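Local coordinates for protein lipase (PDB 4OPM) that probably hydrolyses ester bonds of lipids, as a putative triacylglycerol lipase with an alpha/beta-hydrolase fold, at residues A[15-27]-A[32-44]. Sequence-based numbering, arbitrary orientation. Where two conformers were deposited one is given.
Sequences QERNWAGLQSKSL and ITWSYSEGGSSTK
Lys25 sets its CB over one face of the Tyr36 ring, toward the rim, 3.8 Å from the ring centroid in a CH-pi contact. Tyr36 reaches this place because its CG sits between backbone N and carbonyl carbon (chi1 65°), which swings the ring back over the neighbouring strand, where CE1 also meets Leu27 CB at 3.8 Å. Beyond the ring the lysine runs on extended, and NZ closes a salt bridge with Glu38 OE1 at 2.9 Å, descending on the carboxylate from above, 57° out of its plane. The other oxygen, OE2, is taken by His72, so both oxygens are engaged, which probably limits rotation of the carboxylate. A water links Tyr36 OH to Ser26 O.

Beneath these side chains the backbones are zipped by paired bonds at Gln23–Glu38, Lys25–Tyr36 and Leu27–Trp34. On the opposite face Leu22 CD1 packs 4.0 Å from Ser37 CB, while Arg57 binds the hydroxyls of both Ser24 and Ser37. Gly21, with positive phi, forms the Schellman motif after the preceding helix. The pair illustrates how an antiparallel hairpin combines backbone pairing with cross-strand side-chain packing, here at one edge of the mixed central sheet of an alpha/beta hydrolase.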
loop_
_atom_site.group_PDB
_atom_site.type_symbol
_atom_site.label_atom_id
_atom_site.label_comp_id
_atom_site.label_asym_id
_atom_site.label_seq_id
_atom_site.Cartn_x
_atom_site.Cartn_y
_atom_site.Cartn_z
ATOM N N GLN A 15 13.932 4.618 14.363
ATOM C CA GLN A 15 14.098 6.071 14.412
ATOM C C GLN A 15 13.203 6.762 13.379
ATOM O O GLN A 15 12.605 7.812 13.681
ATOM C CB GLN A 15 15.568 6.440 14.194
ATOM C CG GLN A 15 16.457 6.051 15.366
ATOM C CD GLN A 15 17.824 6.635 15.186
ATOM O OE1 GLN A 15 18.011 7.848 15.262
ATOM N NE2 GLN A 15 18.794 5.798 14.879
ATOM N N GLU A 16 13.082 6.172 12.166
ATOM C CA GLU A 16 12.236 6.757 11.119
ATOM C C GLU A 16 10.765 6.724 11.560
ATOM O O GLU A 16 10.056 7.705 11.356
ATOM C CB GLU A 16 12.408 6.073 9.758
ATOM C CG GLU A 16 11.783 6.920 8.654
ATOM C CD GLU A 16 11.651 6.279 7.285
ATOM O OE1 GLU A 16 11.246 5.097 7.213
ATOM O OE2 GLU A 16 11.882 6.993 6.280
ATOM N N ARG A 17 10.316 5.600 12.180
ATOM C CA ARG A 17 8.940 5.492 12.686
ATOM C C ARG A 17 8.691 6.570 13.758
ATOM O O ARG A 17 7.648 7.234 13.749
ATOM C CB ARG A 17 8.663 4.099 13.261
ATOM C CG ARG A 17 8.672 2.996 12.213
ATOM C CD ARG A 17 8.828 1.637 12.894
ATOM N NE ARG A 17 9.185 0.609 11.911
ATOM C CZ ARG A 17 9.813 -0.523 12.199
ATOM N NH1 ARG A 17 10.176 -0.789 13.450
ATOM N NH2 ARG A 17 10.100 -1.391 11.240
ATOM N N ASN A 18 9.676 6.767 14.658
ATOM C CA ASN A 18 9.571 7.787 15.703
ATOM C C ASN A 18 9.427 9.197 15.077
ATOM O O ASN A 18 8.578 9.975 15.510
ATOM C CB ASN A 18 10.775 7.734 16.637
ATOM C CG ASN A 18 10.555 8.578 17.864
ATOM O OD1 ASN A 18 11.029 9.714 17.958
ATOM N ND2 ASN A 18 9.734 8.086 18.776
ATOM N N TRP A 19 10.218 9.492 14.033
ATOM C CA TRP A 19 10.180 10.761 13.299
ATOM C C TRP A 19 8.789 10.972 12.649
ATOM O O TRP A 19 8.315 12.103 12.550
ATOM C CB TRP A 19 11.305 10.792 12.241
ATOM C CG TRP A 19 11.160 11.880 11.222
ATOM C CD1 TRP A 19 11.533 13.190 11.352
ATOM C CD2 TRP A 19 10.551 11.757 9.926
ATOM N NE1 TRP A 19 11.182 13.893 10.219
ATOM C CE2 TRP A 19 10.604 13.034 9.318
ATOM C CE3 TRP A 19 9.996 10.679 9.204
ATOM C CZ2 TRP A 19 10.116 13.265 8.025
ATOM C CZ3 TRP A 19 9.501 10.906 7.925
ATOM C CH2 TRP A 19 9.585 12.179 7.337
ATOM N N ALA A 20 8.158 9.875 12.196
ATOM C CA ALA A 20 6.836 9.899 11.582
ATOM C C ALA A 20 5.703 10.016 12.635
ATOM O O ALA A 20 4.532 10.140 12.253
ATOM C CB ALA A 20 6.641 8.655 10.740
ATOM N N GLY A 21 6.064 9.977 13.926
ATOM C CA GLY A 21 5.118 10.024 15.038
ATOM C C GLY A 21 4.397 8.696 15.225
ATOM O O GLY A 21 3.242 8.663 15.656
ATOM N N LEU A 22 5.089 7.586 14.890
ATOM C CA LEU A 22 4.551 6.238 14.980
ATOM C C LEU A 22 5.260 5.399 16.015
ATOM O O LEU A 22 6.464 5.574 16.251
ATOM C CB LEU A 22 4.696 5.528 13.620
ATOM C CG LEU A 22 4.020 6.180 12.395
ATOM C CD1 LEU A 22 4.569 5.585 11.096
ATOM C CD2 LEU A 22 2.482 6.021 12.444
ATOM N N GLN A 23 4.526 4.439 16.580
ATOM C CA GLN A 23 5.085 3.424 17.463
ATOM C C GLN A 23 4.691 2.047 16.917
ATOM O O GLN A 23 3.678 1.927 16.223
ATOM C CB GLN A 23 4.686 3.624 18.932
ATOM C CG GLN A 23 3.234 3.356 19.275
ATOM C CD GLN A 23 3.019 3.574 20.759
ATOM O OE1 GLN A 23 3.563 2.862 21.603
ATOM N NE2 GLN A 23 2.258 4.588 21.114
ATOM N N SER A 24 5.523 1.033 17.183
ATOM C CA SER A 24 5.293 -0.329 16.713
ATOM C C SER A 24 4.474 -1.082 17.727
ATOM O O SER A 24 4.737 -1.008 18.933
ATOM C CB SER A 24 6.606 -1.049 16.426
ATOM O OG SER A 24 7.290 -0.409 15.358
ATOM N N LYS A 25 3.430 -1.757 17.237
ATOM C CA LYS A 25 2.510 -2.525 18.061
ATOM C C LYS A 25 2.307 -3.902 17.447
ATOM O O LYS A 25 2.669 -4.137 16.285
ATOM C CB LYS A 25 1.175 -1.771 18.227
ATOM C CG LYS A 25 1.321 -0.533 19.130
ATOM C CD LYS A 25 0.043 -0.080 19.753
ATOM C CE LYS A 25 0.266 1.180 20.559
ATOM N NZ LYS A 25 -1.016 1.767 21.027
ATOM N N SER A 26 1.755 -4.815 18.253
ATOM C CA SER A 26 1.492 -6.187 17.847
ATOM C C SER A 26 0.099 -6.604 18.314
ATOM O O SER A 26 -0.313 -6.221 19.414
ATOM C CB SER A 26 2.558 -7.114 18.426
ATOM O OG SER A 26 2.333 -8.474 18.101
ATOM N N LEU A 27 -0.614 -7.384 17.509
ATOM C CA LEU A 27 -1.939 -7.849 17.901
ATOM C C LEU A 27 -2.213 -9.233 17.316
ATOM O O LEU A 27 -2.122 -9.416 16.099
ATOM C CB LEU A 27 -3.010 -6.831 17.444
ATOM C CG LEU A 27 -4.475 -7.118 17.845
ATOM C CD1 LEU A 27 -4.669 -7.033 19.367
ATOM C CD2 LEU A 27 -5.409 -6.154 17.152
ATOM N N ILE A 32 -3.127 -15.147 13.123
ATOM C CA ILE A 32 -2.194 -14.147 12.608
ATOM C C ILE A 32 -1.734 -13.239 13.729
ATOM O O ILE A 32 -2.577 -12.718 14.467
ATOM C CB ILE A 32 -2.821 -13.289 11.460
ATOM C CG1 ILE A 32 -3.416 -14.152 10.317
ATOM C CG2 ILE A 32 -1.817 -12.226 10.915
ATOM C CD1 ILE A 32 -4.319 -13.375 9.349
ATOM N N THR A 33 -0.414 -13.018 13.838
ATOM C CA THR A 33 0.127 -12.022 14.756
ATOM C C THR A 33 0.474 -10.814 13.898
ATOM O O THR A 33 1.475 -10.827 13.174
ATOM C CB THR A 33 1.294 -12.539 15.599
ATOM O OG1 THR A 33 0.841 -13.677 16.314
ATOM C CG2 THR A 33 1.787 -11.490 16.608
ATOM N N TRP A 34 -0.381 -9.793 13.950
ATOM C CA TRP A 34 -0.186 -8.592 13.163
ATOM C C TRP A 34 0.848 -7.671 13.778
ATOM O O TRP A 34 0.786 -7.381 14.973
ATOM C CB TRP A 34 -1.511 -7.818 13.025
ATOM C CG TRP A 34 -2.528 -8.481 12.142
ATOM C CD1 TRP A 34 -3.456 -9.409 12.514
ATOM C CD2 TRP A 34 -2.763 -8.211 10.755
ATOM N NE1 TRP A 34 -4.255 -9.739 11.441
ATOM C CE2 TRP A 34 -3.832 -9.039 10.341
ATOM C CE3 TRP A 34 -2.158 -7.354 9.810
ATOM C CZ2 TRP A 34 -4.327 -9.028 9.031
ATOM C CZ3 TRP A 34 -2.653 -7.340 8.507
ATOM C CH2 TRP A 34 -3.712 -8.182 8.127
ATOM N N SER A 35 1.766 -7.186 12.945
ATOM C CA SER A 35 2.703 -6.120 13.283
ATOM C C SER A 35 2.130 -4.865 12.632
ATOM O O SER A 35 1.713 -4.927 11.468
ATOM C CB SER A 35 4.104 -6.432 12.759
ATOM O OG SER A 35 4.932 -5.282 12.824
ATOM N N TYR A 36 2.053 -3.752 13.366
ATOM C CA TYR A 36 1.522 -2.519 12.785
ATOM C C TYR A 36 2.088 -1.298 13.472
ATOM O O TYR A 36 2.537 -1.374 14.623
ATOM C CB TYR A 36 -0.023 -2.468 12.812
ATOM C CG TYR A 36 -0.663 -2.432 14.189
ATOM C CD1 TYR A 36 -0.809 -3.598 14.941
ATOM C CD2 TYR A 36 -1.228 -1.256 14.688
ATOM C CE1 TYR A 36 -1.446 -3.582 16.183
ATOM C CE2 TYR A 36 -1.856 -1.228 15.935
ATOM C CZ TYR A 36 -1.968 -2.397 16.675
ATOM O OH TYR A 36 -2.597 -2.410 17.896
ATOM N N SER A 37 2.098 -0.181 12.733
ATOM C CA SER A 37 2.489 1.120 13.257
ATOM C C SER A 37 1.238 1.866 13.639
ATOM O O SER A 37 0.198 1.729 12.973
ATOM C CB SER A 37 3.268 1.921 12.211
ATOM O OG SER A 37 4.466 1.264 11.863
ATOM N N GLU A 38 1.321 2.650 14.713
ATOM C CA GLU A 38 0.194 3.453 15.160
ATOM C C GLU A 38 0.691 4.809 15.613
ATOM O O GLU A 38 1.691 4.886 16.331
ATOM C CB GLU A 38 -0.577 2.744 16.283
ATOM C CG GLU A 38 -1.758 3.541 16.824
ATOM C CD GLU A 38 -2.617 2.850 17.865
ATOM O OE1 GLU A 38 -2.212 1.776 18.363
ATOM O OE2 GLU A 38 -3.684 3.403 18.207
ATOM N N GLY A 39 -0.020 5.849 15.205
ATOM C CA GLY A 39 0.294 7.222 15.591
ATOM C C GLY A 39 -0.927 8.112 15.683
ATOM O O GLY A 39 -2.016 7.755 15.214
ATOM N N GLY A 40 -0.744 9.259 16.330
ATOM C CA GLY A 40 -1.809 10.233 16.526
ATOM C C GLY A 40 -2.780 9.894 17.645
ATOM O O GLY A 40 -2.746 8.797 18.217
ATOM N N SER A 41 -3.660 10.846 17.957
ATOM C CA SER A 41 -4.644 10.707 19.025
ATOM C C SER A 41 -5.836 9.860 18.586
ATOM O O SER A 41 -6.334 10.019 17.471
ATOM C CB SER A 41 -5.134 12.084 19.473
ATOM O OG SER A 41 -6.112 11.972 20.492
ATOM N N SER A 42 -6.351 9.039 19.499
ATOM C CA SER A 42 -7.545 8.223 19.263
ATOM C C SER A 42 -8.820 9.115 19.146
ATOM O O SER A 42 -9.856 8.632 18.703
ATOM C CB SER A 42 -7.714 7.194 20.380
ATOM O OG SER A 42 -7.755 7.826 21.648
ATOM N N THR A 43 -8.724 10.410 19.508
ATOM C CA THR A 43 -9.825 11.378 19.384
ATOM C C THR A 43 -9.981 11.858 17.929
ATOM O O THR A 43 -10.981 12.493 17.594
ATOM C CB THR A 43 -9.616 12.603 20.300
ATOM O OG1 THR A 43 -8.408 13.289 19.949
ATOM C CG2 THR A 43 -9.625 12.253 21.764
ATOM N N LYS A 44 -8.975 11.580 17.085
ATOM C CA LYS A 44 -8.916 12.048 15.706
ATOM C C LYS A 44 -9.473 11.007 14.731
ATOM O O LYS A 44 -9.517 9.822 15.068
ATOM C CB LYS A 44 -7.462 12.422 15.344
ATOM C CG LYS A 44 -6.838 13.479 16.266
ATOM C CD LYS A 44 -7.386 14.873 16.038
ATOM C CE LYS A 44 -6.578 15.893 16.800
ATOM N NZ LYS A 44 -7.249 17.214 16.777
HETATM O O HOH W 1 1.773 10.082 17.383
HETATM O O HOH W 2 5.313 -4.413 15.263
HETATM O O HOH W 3 -1.850 -3.952 20.109
#